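Local coordinates for D-xylonate dehydratase (PDB 5OYN), which catalyses the dehydration of D-xylonate to 2-dehydro-3-deoxy-D-arabinonate, and of D-gluconate with similar efficiency, using a [2Fe-2S] cluster and magnesium, at residues G461-N475 against G494-L508. Sequence-based numbering, arbitrary orientation.
With MG (magnesium ion), chain E.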
loop_
_atom_site.group_PDB
_atom_site.type_symbol
_atom_site.label_atom_id
_atom_site.label_comp_id
_atom_site.label_asym_id
_atom_site.label_seq_id
_atom_site.Cartn_x
_atom_site.Cartn_y
_atom_site.Cartn_z
ATOM N N GLY A 461 -17.508 -38.715 16.342
ATOM C CA GLY A 461 -18.321 -37.553 16.065
ATOM C C GLY A 461 -17.565 -36.371 15.503
ATOM O O GLY A 461 -18.128 -35.267 15.432
ATOM N N ALA A 462 -16.307 -36.569 15.098
ATOM C CA ALA A 462 -15.450 -35.497 14.610
ATOM C C ALA A 462 -15.208 -35.589 13.106
ATOM O O ALA A 462 -14.209 -35.062 12.600
ATOM C CB ALA A 462 -14.121 -35.491 15.370
ATOM N N GLY A 463 -16.108 -36.230 12.379
ATOM C CA GLY A 463 -15.953 -36.345 10.954
ATOM C C GLY A 463 -16.670 -35.234 10.231
ATOM O O GLY A 463 -17.254 -34.333 10.848
ATOM N N PRO A 464 -16.641 -35.285 8.897
ATOM C CA PRO A 464 -17.279 -34.228 8.094
ATOM C C PRO A 464 -18.716 -33.936 8.479
ATOM O O PRO A 464 -19.161 -32.784 8.362
ATOM C CB PRO A 464 -17.187 -34.774 6.664
ATOM C CG PRO A 464 -15.996 -35.695 6.683
ATOM C CD PRO A 464 -15.849 -36.223 8.082
ATOM N N ILE A 465 -19.460 -34.940 8.935
ATOM C CA ILE A 465 -20.866 -34.746 9.270
ATOM C C ILE A 465 -21.039 -34.469 10.755
ATOM O O ILE A 465 -21.827 -33.602 11.147
ATOM C CB ILE A 465 -21.684 -35.980 8.826
ATOM C CG1 ILE A 465 -21.456 -36.283 7.340
ATOM C CG2 ILE A 465 -23.161 -35.786 9.112
ATOM C CD1 ILE A 465 -22.030 -35.238 6.403
ATOM N N GLY A 466 -20.292 -35.186 11.592
ATOM C CA GLY A 466 -20.525 -35.105 13.024
ATOM C C GLY A 466 -20.199 -33.746 13.618
ATOM O O GLY A 466 -20.917 -33.258 14.499
ATOM N N TRP A 467 -19.119 -33.105 13.137
ATOM C CA TRP A 467 -18.568 -31.950 13.840
ATOM C C TRP A 467 -19.375 -30.660 13.657
ATOM O O TRP A 467 -19.703 -30.005 14.661
ATOM C CB TRP A 467 -17.114 -31.742 13.421
ATOM C CG TRP A 467 -16.347 -30.888 14.389
ATOM C CD1 TRP A 467 -15.993 -29.582 14.226
ATOM C CD2 TRP A 467 -15.854 -31.277 15.677
ATOM N NE1 TRP A 467 -15.310 -29.136 15.326
ATOM C CE2 TRP A 467 -15.209 -30.157 16.232
ATOM C CE3 TRP A 467 -15.896 -32.463 16.412
ATOM C CZ2 TRP A 467 -14.604 -30.187 17.489
ATOM C CZ3 TRP A 467 -15.292 -32.492 17.661
ATOM C CH2 TRP A 467 -14.658 -31.360 18.187
ATOM N N PRO A 468 -19.713 -30.234 12.419
ATOM C CA PRO A 468 -19.447 -30.716 11.056
ATOM C C PRO A 468 -18.141 -30.194 10.503
ATOM O O PRO A 468 -17.547 -29.321 11.123
ATOM C CB PRO A 468 -20.612 -30.162 10.255
ATOM C CG PRO A 468 -20.978 -28.899 10.959
ATOM C CD PRO A 468 -20.605 -29.060 12.411
ATOM N N GLY A 469 -17.718 -30.703 9.342
ATOM C CA GLY A 469 -16.361 -30.512 8.857
ATOM C C GLY A 469 -15.426 -31.247 9.786
ATOM O O GLY A 469 -15.502 -31.042 10.994
ATOM N N SER A 470 -14.575 -32.128 9.283
ATOM C CA SER A 470 -13.764 -32.924 10.198
ATOM C C SER A 470 -12.865 -32.014 11.030
ATOM O O SER A 470 -12.508 -30.910 10.607
ATOM C CB SER A 470 -12.940 -33.933 9.409
ATOM O OG SER A 470 -12.542 -33.369 8.165
ATOM N N ALA A 471 -12.507 -32.472 12.230
ATOM C CA ALA A 471 -11.780 -31.653 13.188
ATOM C C ALA A 471 -10.465 -32.301 13.607
ATOM O O ALA A 471 -10.348 -33.530 13.688
ATOM C CB ALA A 471 -12.625 -31.376 14.429
ATOM N N GLU A 472 -9.471 -31.453 13.889
ATOM C CA GLU A 472 -8.139 -31.891 14.306
ATOM C C GLU A 472 -8.162 -32.133 15.809
ATOM O O GLU A 472 -7.677 -31.322 16.598
ATOM C CB GLU A 472 -7.079 -30.853 13.946
ATOM C CG GLU A 472 -6.840 -30.653 12.444
ATOM C CD GLU A 472 -5.823 -29.536 12.122
ATOM O OE1 GLU A 472 -5.410 -28.744 13.006
ATOM O OE2 GLU A 472 -5.443 -29.454 10.907
ATOM N N VAL A 473 -8.737 -33.269 16.213
ATOM C CA VAL A 473 -8.882 -33.575 17.642
ATOM C C VAL A 473 -8.422 -34.983 18.028
ATOM O O VAL A 473 -8.651 -35.425 19.162
ATOM C CB VAL A 473 -10.341 -33.374 18.101
ATOM C CG1 VAL A 473 -10.737 -31.901 18.036
ATOM C CG2 VAL A 473 -11.289 -34.253 17.294
ATOM N N VAL A 474 -7.756 -35.693 17.115
ATOM C CA VAL A 474 -7.414 -37.084 17.393
ATOM C C VAL A 474 -6.118 -37.206 18.196
ATOM O O VAL A 474 -5.933 -38.187 18.930
ATOM C CB VAL A 474 -7.345 -37.890 16.084
ATOM C CG1 VAL A 474 -6.867 -39.315 16.344
ATOM C CG2 VAL A 474 -8.716 -37.923 15.409
ATOM N N ASN A 475 -5.205 -36.237 18.106
ATOM C CA ASN A 475 -3.953 -36.364 18.853
ATOM C C ASN A 475 -4.188 -36.200 20.358
ATOM O O ASN A 475 -3.613 -35.306 20.993
ATOM C CB ASN A 475 -2.892 -35.374 18.335
ATOM C CG ASN A 475 -3.381 -33.923 18.277
ATOM O OD1 ASN A 475 -4.483 -33.633 17.806
ATOM N ND2 ASN A 475 -2.542 -33.002 18.738
ATOM N N GLY A 494 -9.632 -42.230 15.803
ATOM C CA GLY A 494 -10.864 -41.458 15.738
ATOM C C GLY A 494 -11.300 -41.239 14.306
ATOM O O GLY A 494 -10.552 -41.507 13.358
ATOM N N ASP A 495 -12.535 -40.747 14.160
ATOM C CA ASP A 495 -13.101 -40.448 12.848
ATOM C C ASP A 495 -12.884 -38.993 12.434
ATOM O O ASP A 495 -13.420 -38.563 11.402
ATOM C CB ASP A 495 -14.601 -40.798 12.804
ATOM C CG ASP A 495 -15.444 -39.966 13.775
ATOM O OD1 ASP A 495 -14.862 -39.315 14.671
ATOM O OD2 ASP A 495 -16.694 -39.963 13.642
ATOM N N GLY A 496 -12.119 -38.235 13.218
ATOM C CA GLY A 496 -11.665 -36.919 12.847
ATOM C C GLY A 496 -10.228 -36.927 12.366
ATOM O O GLY A 496 -9.689 -37.956 11.939
ATOM N N ARG A 497 -9.597 -35.751 12.440
ATOM C CA ARG A 497 -8.242 -35.506 11.944
ATOM C C ARG A 497 -7.342 -35.076 13.101
ATOM O O ARG A 497 -7.755 -35.045 14.261
ATOM C CB ARG A 497 -8.257 -34.456 10.823
ATOM C CG ARG A 497 -9.482 -34.544 9.894
ATOM C CD ARG A 497 -9.375 -33.674 8.652
ATOM N NE ARG A 497 -8.543 -32.505 8.904
ATOM C CZ ARG A 497 -8.993 -31.355 9.396
ATOM N NH1 ARG A 497 -10.276 -31.210 9.667
ATOM N NH2 ARG A 497 -8.155 -30.352 9.611
ATOM N N GLN A 498 -6.090 -34.764 12.781
ATOM C CA GLN A 498 -5.185 -34.133 13.729
ATOM C C GLN A 498 -4.318 -33.160 12.955
ATOM O O GLN A 498 -4.175 -33.279 11.735
ATOM C CB GLN A 498 -4.308 -35.148 14.459
ATOM C CG GLN A 498 -3.164 -35.659 13.616
ATOM C CD GLN A 498 -2.398 -36.761 14.302
ATOM O OE1 GLN A 498 -2.730 -37.169 15.422
ATOM N NE2 GLN A 498 -1.349 -37.244 13.644
ATOM N N SER A 499 -3.737 -32.192 13.666
ATOM C CA SER A 499 -2.903 -31.202 12.993
ATOM C C SER A 499 -1.734 -31.880 12.294
ATOM O O SER A 499 -1.121 -32.811 12.826
ATOM C CB SER A 499 -2.384 -30.165 13.989
ATOM O OG SER A 499 -1.616 -29.161 13.338
ATOM N N GLY A 500 -1.416 -31.405 11.092
ATOM C CA GLY A 500 -0.255 -31.905 10.382
ATOM C C GLY A 500 1.019 -31.752 11.185
ATOM O O GLY A 500 2.069 -32.295 10.840
ATOM N N THR A 501 0.928 -30.996 12.261
ATOM C CA THR A 501 2.026 -30.764 13.176
ATOM C C THR A 501 2.020 -31.738 14.345
ATOM O O THR A 501 2.855 -31.608 15.249
ATOM C CB THR A 501 1.952 -29.319 13.688
ATOM O OG1 THR A 501 0.764 -29.147 14.472
ATOM C CG2 THR A 501 1.876 -28.373 12.513
ATOM N N ALA A 502 1.096 -32.694 14.362
ATOM C CA ALA A 502 1.049 -33.631 15.473
ATOM C C ALA A 502 2.194 -34.627 15.375
ATOM O O ALA A 502 2.605 -35.024 14.279
ATOM C CB ALA A 502 -0.287 -34.369 15.513
ATOM N N ASP A 503 2.730 -34.996 16.537
ATOM C CA ASP A 503 3.708 -36.069 16.686
ATOM C C ASP A 503 3.070 -37.292 17.355
ATOM O O ASP A 503 3.712 -38.020 18.120
ATOM C CB ASP A 503 4.924 -35.586 17.475
ATOM C CG ASP A 503 4.539 -34.928 18.796
ATOM O OD1 ASP A 503 3.356 -34.535 18.951
ATOM O OD2 ASP A 503 5.414 -34.803 19.683
ATOM N N SER A 504 1.795 -37.542 17.041
ATOM C CA SER A 504 1.041 -38.678 17.551
ATOM C C SER A 504 0.855 -39.689 16.431
ATOM O O SER A 504 0.311 -39.320 15.378
ATOM C CB SER A 504 -0.322 -38.231 18.075
ATOM O OG SER A 504 -0.190 -37.415 19.215
ATOM N N PRO A 505 1.272 -40.962 16.595
ATOM C CA PRO A 505 1.045 -41.972 15.541
ATOM C C PRO A 505 -0.406 -42.436 15.505
ATOM O O PRO A 505 -0.722 -43.586 15.772
ATOM C CB PRO A 505 2.011 -43.093 15.947
ATOM C CG PRO A 505 2.079 -42.999 17.435
ATOM C CD PRO A 505 1.905 -41.538 17.796
ATOM N N SER A 506 -1.306 -41.520 15.181
ATOM C CA SER A 506 -2.722 -41.795 15.330
ATOM C C SER A 506 -3.259 -42.558 14.131
ATOM O O SER A 506 -2.681 -42.551 13.043
ATOM C CB SER A 506 -3.516 -40.497 15.494
ATOM O OG SER A 506 -3.104 -39.766 16.633
ATOM N N ILE A 507 -4.400 -43.210 14.345
ATOM C CA ILE A 507 -5.205 -43.783 13.276
ATOM C C ILE A 507 -6.329 -42.796 12.976
ATOM O O ILE A 507 -7.172 -42.515 13.837
ATOM C CB ILE A 507 -5.745 -45.169 13.663
ATOM C CG1 ILE A 507 -4.602 -46.175 13.686
ATOM C CG2 ILE A 507 -6.799 -45.642 12.660
ATOM C CD1 ILE A 507 -4.586 -47.030 14.919
ATOM N N LEU A 508 -6.345 -42.276 11.750
ATOM C CA LEU A 508 -7.049 -41.039 11.449
ATOM C C LEU A 508 -7.964 -41.204 10.255
ATOM O O LEU A 508 -7.805 -42.120 9.446
ATOM C CB LEU A 508 -6.074 -39.899 11.127
ATOM C CG LEU A 508 -5.180 -39.494 12.275
ATOM C CD1 LEU A 508 -3.755 -39.504 11.802
ATOM C CD2 LEU A 508 -5.598 -38.126 12.733
HETATM MG MG MG E . -4.645 -27.903 9.757
HETATM O O HOH W 1 -2.727 -28.844 10.107
#
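Glu472 reaches past Arg497 to the magnesium ion, which its OE2 binds at 2.1 Å. The same OE2 takes a weak, bent hydrogen bond from Arg497 NH2 (3.1 Å), part of a salt bridge in which the carboxylate and guanidinium planes are turned 59° apart. With CG anti to the carbonyl carbon (chi1 -67°) and the chain extended beyond it, Glu472 packs against the Gln498-Ser499 backbone, CG near Gln498 C, and Ser499 CB lies 3.5 Å from Glu472 OE1. Gly500 N donates to a water that is itself a magnesium ligand, so both segments touch the metal's shell. Arg497 CD lies against Ser470 OG (3.2 Å), NH1 gives that oxygen a weak hydrogen bond, and NE is hydrogen-bonded to Asn288 OD1. The backbones meet in a single bridge, Glu472 with Arg497: Arg497 N gives to Ala471 O (2.7 Å), and Arg497 O accepts two amides, Val473 N weakly and Val474 N. Beyond it, Val474 sets CB against Leu508 CD2 and CG1 against Ser506 CB, while the Asn475 and Gln498 amides stand nearly perpendicular. Gln498 is fixed by Ser506 OG, also hydrogen-bonded to Thr492 OG1, at its OE1 and by Ser504 O at its NE2. The Asp495 carboxylate receives Gly461 N at OD2 through the syn lone pair and Ala462 N at OD1 (3.1 Å) from above its plane; OD2 also accepts Ser514 N. With an alanine in place of Asp495, these three amides would probably lose their carboxylate acceptor. Glu101, Asp138 and the carboxylated Lys139 complete the magnesium site of this IlvD/Edd dehydratase with Glu472.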